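Local coordinates for protein prolyl oligopeptidase (Galerina marginata, PDB 5N4B) that cleaves peptide bonds after prolyl residues and joins peptide ends into macrocycles, a dual peptidase-macrocyclase activity of amanitin toxin biosynthesis, at residues Ala573-Ala578 / Asp714-Ile719; Gly586-Ala591 / Pro652-Thr657. The protein carries 1 engineered substitution. All coordinates share one frame; numbering follows the deposited sequence. Where two conformers were deposited one is given.

Contact 1: Ala573-Ala578 / Asp714-Ile719. Engineered in segment 573-578: A578 (natural residue Ser).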
loop_
_atom_site.group_PDB
_atom_site.type_symbol
_atom_site.label_atom_id
_atom_site.label_comp_id
_atom_site.label_asym_id
_atom_site.label_seq_id
_atom_site.Cartn_x
_atom_site.Cartn_y
_atom_site.Cartn_z
ATOM N N ALA A 573 -14.349 -16.601 6.890
ATOM C CA ALA A 573 -12.976 -16.785 6.462
ATOM C C ALA A 573 -12.258 -15.463 6.606
ATOM O O ALA A 573 -12.878 -14.405 6.458
ATOM C CB ALA A 573 -12.896 -17.221 5.010
ATOM N N ILE A 574 -10.975 -15.508 6.903
ATOM C CA ILE A 574 -10.196 -14.287 7.082
ATOM C C ILE A 574 -9.016 -14.243 6.132
ATOM O O ILE A 574 -8.425 -15.277 5.779
ATOM C CB ILE A 574 -9.743 -14.048 8.539
ATOM C CG1 ILE A 574 -9.010 -15.245 9.103
ATOM C CG2 ILE A 574 -10.945 -13.662 9.425
ATOM C CD1 ILE A 574 -8.417 -15.021 10.524
ATOM N N ASN A 575 -8.655 -13.015 5.740
ATOM C CA ASN A 575 -7.600 -12.771 4.771
ATOM C C ASN A 575 -6.955 -11.428 5.075
ATOM O O ASN A 575 -7.629 -10.492 5.528
ATOM C CB ASN A 575 -8.231 -12.787 3.364
ATOM C CG ASN A 575 -7.271 -12.490 2.222
ATOM O OD1 ASN A 575 -7.607 -11.672 1.354
ATOM N ND2 ASN A 575 -6.129 -13.138 2.174
ATOM N N GLY A 576 -5.638 -11.353 4.842
ATOM C CA GLY A 576 -4.883 -10.114 5.003
ATOM C C GLY A 576 -3.459 -10.368 4.569
ATOM O O GLY A 576 -3.037 -11.519 4.429
ATOM N N ALA A 577 -2.763 -9.274 4.284
ATOM C CA ALA A 577 -1.405 -9.334 3.776
ATOM C C ALA A 577 -0.475 -8.452 4.597
ATOM O O ALA A 577 -0.848 -7.371 5.050
ATOM C CB ALA A 577 -1.343 -8.884 2.301
ATOM N N ALA A 578 0.767 -8.914 4.759
ATOM C CA ALA A 578 1.826 -8.183 5.473
ATOM C C ALA A 578 1.409 -8.048 6.925
ATOM O O ALA A 578 1.274 -9.090 7.593
ATOM C CB ALA A 578 2.228 -6.899 4.729
ATOM N N ASP A 714 -7.077 -19.767 -6.841
ATOM C CA ASP A 714 -6.636 -20.727 -5.819
ATOM C C ASP A 714 -7.081 -20.283 -4.427
ATOM O O ASP A 714 -7.588 -21.091 -3.647
ATOM C CB ASP A 714 -5.114 -20.816 -5.812
ATOM C CG ASP A 714 -4.518 -21.671 -6.914
ATOM O OD1 ASP A 714 -5.256 -22.350 -7.616
ATOM O OD2 ASP A 714 -3.255 -21.648 -7.060
ATOM N N LYS A 715 -6.882 -19.012 -4.107
ATOM C CA LYS A 715 -7.190 -18.494 -2.774
ATOM C C LYS A 715 -8.683 -18.568 -2.484
ATOM O O LYS A 715 -9.118 -19.128 -1.467
ATOM C CB LYS A 715 -6.728 -17.034 -2.648
ATOM C CG LYS A 715 -7.294 -16.302 -1.499
ATOM C CD LYS A 715 -6.569 -14.981 -1.301
ATOM C CE LYS A 715 -7.055 -13.932 -2.187
ATOM N NZ LYS A 715 -6.809 -12.574 -1.511
ATOM N N TRP A 716 -9.490 -17.996 -3.386
ATOM C CA TRP A 716 -10.923 -17.933 -3.137
ATOM C C TRP A 716 -11.559 -19.306 -3.313
ATOM O O TRP A 716 -12.527 -19.639 -2.618
ATOM C CB TRP A 716 -11.591 -16.869 -4.022
ATOM C CG TRP A 716 -11.075 -15.486 -3.781
ATOM C CD1 TRP A 716 -10.512 -14.643 -4.709
ATOM C CD2 TRP A 716 -11.038 -14.785 -2.532
ATOM N NE1 TRP A 716 -10.144 -13.467 -4.109
ATOM C CE2 TRP A 716 -10.431 -13.531 -2.771
ATOM C CE3 TRP A 716 -11.455 -15.100 -1.239
ATOM C CZ2 TRP A 716 -10.243 -12.582 -1.765
ATOM C CZ3 TRP A 716 -11.263 -14.163 -0.239
ATOM C CH2 TRP A 716 -10.672 -12.918 -0.503
ATOM N N GLY A 717 -11.015 -20.127 -4.202
ATOM C CA GLY A 717 -11.502 -21.504 -4.317
ATOM C C GLY A 717 -11.191 -22.334 -3.087
ATOM O O GLY A 717 -12.023 -23.136 -2.631
ATOM N N PHE A 718 -10.014 -22.130 -2.525
ATOM C CA PHE A 718 -9.653 -22.808 -1.279
ATOM C C PHE A 718 -10.631 -22.433 -0.186
ATOM O O PHE A 718 -11.128 -23.286 0.549
ATOM C CB PHE A 718 -8.221 -22.476 -0.889
ATOM C CG PHE A 718 -7.792 -23.074 0.439
ATOM C CD1 PHE A 718 -7.218 -24.328 0.441
ATOM C CD2 PHE A 718 -7.941 -22.392 1.605
ATOM C CE1 PHE A 718 -6.814 -24.947 1.629
ATOM C CE2 PHE A 718 -7.538 -22.985 2.810
ATOM C CZ PHE A 718 -6.972 -24.240 2.809
ATOM N N ILE A 719 -10.896 -21.140 -0.054
ATOM C CA ILE A 719 -11.828 -20.682 0.954
ATOM C C ILE A 719 -13.201 -21.287 0.702
ATOM O O ILE A 719 -13.859 -21.773 1.625
ATOM C CB ILE A 719 -11.865 -19.150 0.995
ATOM C CG1 ILE A 719 -10.601 -18.590 1.661
ATOM C CG2 ILE A 719 -13.118 -18.675 1.736
ATOM C CD1 ILE A 719 -10.413 -17.125 1.493
#
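The strand bearing A573 and N575 runs nearly antiparallel to the helical turn that carries K715 and I719, with 159° between their directions and axes that approach to 10.4 Å. At the start of the strand the meeting is purely apolar: A573 CB sits 3.6 Å from I719 CG2, the branch that stands anti to the backbone N. Two residues on, N575 reaches out from the same face of the sheet, its CG anti to the backbone N (chi1 178°), and crosses the end of K715 at about a right angle. K715 NZ gives N575 OD1 a hydrogen bond of 3.1 Å, with the ammonium nitrogen above the amide plane. The amide is further fixed by ND2, which bonds to V600 O and E602 OE2; E602 also forms a salt bridge with K715, so the buried lysine charge has a carboxylate partner. This is the helix-on-sheet packing of the alpha/beta-hydrolase domain. The strand ends in the nucleophile elbow at A578, engineered from the natural serine of the charge relay system, whose positive phi of 64° makes the sharp turn into the following helix. N575 and K715 are each packed by a polar side chain of the bound peptide.

Contact 2: Gly586-Ala591 / Pro652-Thr657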
loop_
_atom_site.group_PDB
_atom_site.type_symbol
_atom_site.label_atom_id
_atom_site.label_comp_id
_atom_site.label_asym_id
_atom_site.label_seq_id
_atom_site.Cartn_x
_atom_site.Cartn_y
_atom_site.Cartn_z
ATOM N N GLY A 586 -2.097 -14.534 13.959
ATOM C CA GLY A 586 -2.395 -14.384 15.372
ATOM C C GLY A 586 -3.853 -14.615 15.722
ATOM O O GLY A 586 -4.167 -15.136 16.802
ATOM N N SER A 587 -4.764 -14.242 14.828
ATOM C CA SER A 587 -6.171 -14.437 15.106
ATOM C C SER A 587 -6.510 -15.910 15.190
ATOM O O SER A 587 -7.326 -16.293 16.022
ATOM C CB SER A 587 -7.029 -13.746 14.061
ATOM O OG SER A 587 -6.985 -12.306 14.198
ATOM N N ILE A 588 -5.942 -16.750 14.322
ATOM C CA ILE A 588 -6.310 -18.170 14.372
ATOM C C ILE A 588 -5.728 -18.832 15.607
ATOM O O ILE A 588 -6.345 -19.743 16.154
ATOM C CB ILE A 588 -6.010 -18.972 13.088
ATOM C CG1 ILE A 588 -4.536 -19.141 12.821
ATOM C CG2 ILE A 588 -6.722 -18.367 11.875
ATOM C CD1 ILE A 588 -4.266 -20.006 11.589
ATOM N N VAL A 589 -4.573 -18.364 16.087
ATOM C CA VAL A 589 -4.002 -18.867 17.333
ATOM C C VAL A 589 -4.874 -18.469 18.517
ATOM O O VAL A 589 -5.112 -19.269 19.443
ATOM C CB VAL A 589 -2.561 -18.354 17.477
ATOM C CG1 VAL A 589 -2.045 -18.596 18.890
ATOM C CG2 VAL A 589 -1.631 -18.966 16.364
ATOM N N ARG A 590 -5.365 -17.231 18.516
ATOM C CA ARG A 590 -5.971 -16.653 19.720
ATOM C C ARG A 590 -7.469 -16.899 19.836
ATOM O O ARG A 590 -7.994 -17.022 20.964
ATOM C CB ARG A 590 -5.708 -15.143 19.772
ATOM C CG ARG A 590 -4.234 -14.815 19.977
ATOM C CD ARG A 590 -3.903 -13.322 19.986
ATOM N NE ARG A 590 -4.411 -12.678 21.187
ATOM C CZ ARG A 590 -3.808 -12.677 22.377
ATOM N NH1 ARG A 590 -2.620 -13.239 22.540
ATOM N NH2 ARG A 590 -4.386 -12.096 23.420
ATOM N N ALA A 591 -8.193 -16.947 18.748
ATOM C CA ALA A 591 -9.642 -16.979 18.836
ATOM C C ALA A 591 -10.118 -18.341 19.314
ATOM O O ALA A 591 -9.449 -19.347 19.105
ATOM C CB ALA A 591 -10.238 -16.739 17.459
ATOM N N PRO A 652 -8.571 -23.802 11.692
ATOM C CA PRO A 652 -9.286 -23.779 10.420
ATOM C C PRO A 652 -8.367 -24.167 9.283
ATOM O O PRO A 652 -7.154 -24.005 9.354
ATOM C CB PRO A 652 -9.700 -22.300 10.270
ATOM C CG PRO A 652 -8.650 -21.565 11.003
ATOM C CD PRO A 652 -8.298 -22.458 12.196
ATOM N N ALA A 653 -8.994 -24.596 8.185
ATOM C CA ALA A 653 -8.262 -24.751 6.926
ATOM C C ALA A 653 -7.494 -23.474 6.636
ATOM O O ALA A 653 -8.079 -22.393 6.638
ATOM C CB ALA A 653 -9.228 -25.015 5.771
ATOM N N THR A 654 -6.191 -23.604 6.358
ATOM C CA THR A 654 -5.298 -22.480 6.236
ATOM C C THR A 654 -4.453 -22.674 4.989
ATOM O O THR A 654 -3.852 -23.740 4.790
ATOM C CB THR A 654 -4.407 -22.367 7.478
ATOM O OG1 THR A 654 -5.206 -22.073 8.636
ATOM C CG2 THR A 654 -3.420 -21.238 7.343
ATOM N N LEU A 655 -4.398 -21.631 4.157
ATOM C CA LEU A 655 -3.571 -21.584 2.954
ATOM C C LEU A 655 -2.724 -20.335 3.083
ATOM O O LEU A 655 -3.220 -19.208 2.965
ATOM C CB LEU A 655 -4.378 -21.533 1.685
ATOM C CG LEU A 655 -3.528 -21.408 0.407
ATOM C CD1 LEU A 655 -2.679 -22.656 0.199
ATOM C CD2 LEU A 655 -4.391 -21.204 -0.802
ATOM N N ILE A 656 -1.465 -20.500 3.435
ATOM C CA ILE A 656 -0.522 -19.384 3.573
ATOM C C ILE A 656 0.106 -19.150 2.212
ATOM O O ILE A 656 0.370 -20.115 1.479
ATOM C CB ILE A 656 0.539 -19.740 4.638
ATOM C CG1 ILE A 656 -0.139 -20.147 5.956
ATOM C CG2 ILE A 656 1.515 -18.613 4.812
ATOM C CD1 ILE A 656 0.748 -20.219 7.150
ATOM N N THR A 657 0.325 -17.922 1.846
ATOM C CA THR A 657 0.954 -17.631 0.554
ATOM C C THR A 657 2.097 -16.653 0.767
ATOM O O THR A 657 1.964 -15.690 1.526
ATOM C CB THR A 657 -0.041 -17.149 -0.539
ATOM O OG1 THR A 657 -0.496 -15.837 -0.236
ATOM C CG2 THR A 657 -1.282 -18.065 -0.595
#
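I588 meets P652 and T654 with its two methyl groups, CG2 and CD1, one for each partner, where the last turn of helix 579-590 packs against the 652-654 part of the chain, which runs on into strand 653-659. The CG2 branch packs against the proline ring at 3.8 Å from P652 CG, and the end of the longer branch, CD1, comes within 3.7 Å of T654 OG1. This division follows from the first torsion: CG1 stands between the backbone N and the carbonyl carbon (chi1 68°), while CG2 lies beside the backbone N. The T654 hydroxyl that CD1 touches is itself engaged, donating to P652 O over 2.8 Å from above the carbonyl plane. That bond links the T654 side chain to the backbone two residues earlier and turns OG1 toward the carbonyl. In the alpha/beta-hydrolase domain the helix is the connection of a beta-alpha-beta crossover between the parallel strands 572-577 and 598-602, and here it reaches one strand further. A599 of strand 598-602 touches both I588 and T654, thus filling in the tight side of the contact. The other side is looser. P652 is partly exposed, the two segments bury just 114 Å² together, and the strand draws away from the helix beyond T654, where I656 turns instead to helix 668-680; V589 also reaches F673 of that helix. R590, partly exposed, and A591 lean on helix 548-563. At the helix end, K649 NZ bonds to the carbonyls of V589 and A591, a position where its positive charge would probably suit the helix dipole.

In the fold
After earlier strands of the hydrolase domain's central sheet have been laid down, the chain runs through strand 572-577 and directly into helix 579-590. Contact 2 joins that helix to strand 653-659, bringing together parts some 60 residues apart. Contact 1 closes later, when helix 705-722 returns to strand 572-577, so its much longer loop encloses the whole of contact 2. The two lie on opposite faces of the sheet, their centres about 10 Å apart, and they touch through it: I574 CD1 packs at 4.0 Å from I588 CG2 on one face, while F718 rests on A653 and L655 on the other, where helix 46-64 also covers it.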